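Local coordinates for CutA1 (Shewanella, PDB 3AHP), which belongs to the CutA1 divalent-ion tolerance family, whose members form trimers, and probably binds divalent metal ions, at the interface of chains A and B. Coordinates in Å, arbitrary orientation; residue numbers count along the deposited sequence, not the author numbering. Chains: chain A/B, CutA1.

The interface of chains A and B. Residues chain A 72, 76, 82-84; chain B 95-98.
This patch of the subunit interface in the CutA1 trimer is essentially apolar: B:Phe95, just ahead of helix 96-105 of chain B, inserts its ring between helix 68-78 and the 82-84 loop of chain A. Of the residues here it has the most surface hidden by the partner, 86 Å² of the 236 Å² summed over the patch.

Ring-face packing is the central interaction. CG of B:Phe95 stands anti to the backbone N (chi1 -165°), and the ring reaches across to A:Ile76, whose CG1 lies 3.8 Å from the ring centroid in a CH-pi contact. That methylene lies over the middle of the face, being almost equally far from the ring carbons. The opposite face is covered from within chain B by B:Pro97 CD, so the ring is sandwiched between an isoleucine branch and a proline.

At the ring margins, A:Pro84 CD approaches B:Phe95 CD2 at 4.0 Å, the two side chains crossing obliquely. On the other flank, A:Glu72, extended beyond CG, brings its CD to 4.0 Å from B:Phe95 CD1. The carboxylate and ring planes are 78° apart, and OE2 points past the ring to the backbone, 3.6 Å from B:Phe95 CA. No N or O of one side bonds to the other here, so the carboxylate meets the ring by packing; any added effect of its charge would probably be modest.

A further apolar contact involves the first turn of helix 96-105. A:Val83 CG2, the branch anti to its backbone N, rests 3.6 Å from B:Tyr98 CA and also touches B:Pro97.

Carbonyl packing without a hydrogen bond completes the patch. B:Tyr98, with CG anti to its own N (chi1 -173°), lays its CB, CG and CD2 side against the main-chain carbonyl of A:Pro84, whose O lies 3.4 Å from ring carbon CD2 of B:Tyr98.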
loop_
_atom_site.group_PDB
_atom_site.type_symbol
_atom_site.label_atom_id
_atom_site.label_comp_id
_atom_site.label_asym_id
_atom_site.label_seq_id
_atom_site.Cartn_x
_atom_site.Cartn_y
_atom_site.Cartn_z
ATOM N N GLU A 72 -13.250 -4.761 -11.158
ATOM C CA GLU A 72 -12.516 -4.258 -12.301
ATOM C C GLU A 72 -13.399 -3.472 -13.289
ATOM O O GLU A 72 -13.188 -2.281 -13.490
ATOM C CB GLU A 72 -11.765 -5.385 -12.994
ATOM C CG GLU A 72 -10.730 -4.882 -13.948
ATOM C CD GLU A 72 -10.319 -5.926 -14.922
ATOM O OE1 GLU A 72 -11.175 -6.316 -15.736
ATOM O OE2 GLU A 72 -9.169 -6.407 -14.830
ATOM N N ILE A 76 -13.420 0.564 -14.022
ATOM C CA ILE A 76 -12.824 0.951 -15.286
ATOM C C ILE A 76 -13.735 1.664 -16.279
ATOM O O ILE A 76 -13.346 2.593 -16.933
ATOM C CB ILE A 76 -12.268 -0.249 -15.991
ATOM C CG1 ILE A 76 -10.778 -0.331 -15.824
ATOM C CG2 ILE A 76 -12.473 -0.098 -17.404
ATOM C CD1 ILE A 76 -10.321 -0.331 -14.487
ATOM N N GLU A 82 -8.905 5.930 -20.376
ATOM C CA GLU A 82 -8.979 4.697 -21.134
ATOM C C GLU A 82 -8.317 3.549 -20.405
ATOM O O GLU A 82 -8.847 2.438 -20.393
ATOM C CB GLU A 82 -8.309 4.867 -22.489
ATOM C CG GLU A 82 -9.082 5.728 -23.442
ATOM C CD GLU A 82 -9.446 4.972 -24.701
ATOM O OE1 GLU A 82 -10.556 4.398 -24.728
ATOM O OE2 GLU A 82 -8.595 4.887 -25.622
ATOM N N VAL A 83 -7.102 3.772 -19.913
ATOM C CA VAL A 83 -6.391 2.717 -19.184
ATOM C C VAL A 83 -5.797 3.176 -17.862
ATOM O O VAL A 83 -4.652 3.585 -17.794
ATOM C CB VAL A 83 -5.401 1.884 -20.073
ATOM C CG1 VAL A 83 -4.952 2.661 -21.307
ATOM C CG2 VAL A 83 -4.229 1.339 -19.265
ATOM N N PRO A 84 -6.619 3.157 -16.808
ATOM C CA PRO A 84 -6.266 3.726 -15.517
ATOM C C PRO A 84 -5.420 2.743 -14.717
ATOM O O PRO A 84 -5.265 1.590 -15.117
ATOM C CB PRO A 84 -7.634 3.933 -14.835
ATOM C CG PRO A 84 -8.684 3.336 -15.767
ATOM C CD PRO A 84 -7.943 2.509 -16.771
ATOM N N PHE B 95 -5.986 -4.499 -14.274
ATOM C CA PHE B 95 -6.456 -4.195 -15.611
ATOM C C PHE B 95 -5.418 -4.581 -16.649
ATOM O O PHE B 95 -4.384 -3.937 -16.752
ATOM C CB PHE B 95 -6.833 -2.720 -15.750
ATOM C CG PHE B 95 -7.640 -2.423 -16.977
ATOM C CD1 PHE B 95 -8.625 -3.310 -17.409
ATOM C CD2 PHE B 95 -7.388 -1.292 -17.735
ATOM C CE1 PHE B 95 -9.346 -3.071 -18.572
ATOM C CE2 PHE B 95 -8.122 -1.031 -18.886
ATOM C CZ PHE B 95 -9.118 -1.920 -19.298
ATOM N N GLY B 96 -5.711 -5.627 -17.418
ATOM C CA GLY B 96 -4.843 -6.108 -18.497
ATOM C C GLY B 96 -4.062 -5.065 -19.278
ATOM O O GLY B 96 -2.850 -5.209 -19.440
ATOM N N PRO B 97 -4.751 -4.034 -19.810
ATOM C CA PRO B 97 -4.077 -3.012 -20.618
ATOM C C PRO B 97 -3.146 -2.096 -19.822
ATOM O O PRO B 97 -2.232 -1.496 -20.398
ATOM C CB PRO B 97 -5.238 -2.195 -21.216
ATOM C CG PRO B 97 -6.388 -3.108 -21.204
ATOM C CD PRO B 97 -6.212 -3.970 -19.972
ATOM N N TYR B 98 -3.385 -1.943 -18.533
ATOM C CA TYR B 98 -2.440 -1.289 -17.656
ATOM C C TYR B 98 -1.201 -2.096 -17.419
ATOM O O TYR B 98 -0.139 -1.580 -17.390
ATOM C CB TYR B 98 -3.065 -0.904 -16.330
ATOM C CG TYR B 98 -2.157 -0.084 -15.455
ATOM C CD1 TYR B 98 -1.577 -0.609 -14.367
ATOM C CD2 TYR B 98 -1.901 1.210 -15.735
ATOM C CE1 TYR B 98 -0.759 0.124 -13.606
ATOM C CE2 TYR B 98 -1.114 1.936 -14.972
ATOM C CZ TYR B 98 -0.528 1.399 -13.910
ATOM O OH TYR B 98 0.274 2.148 -13.133
#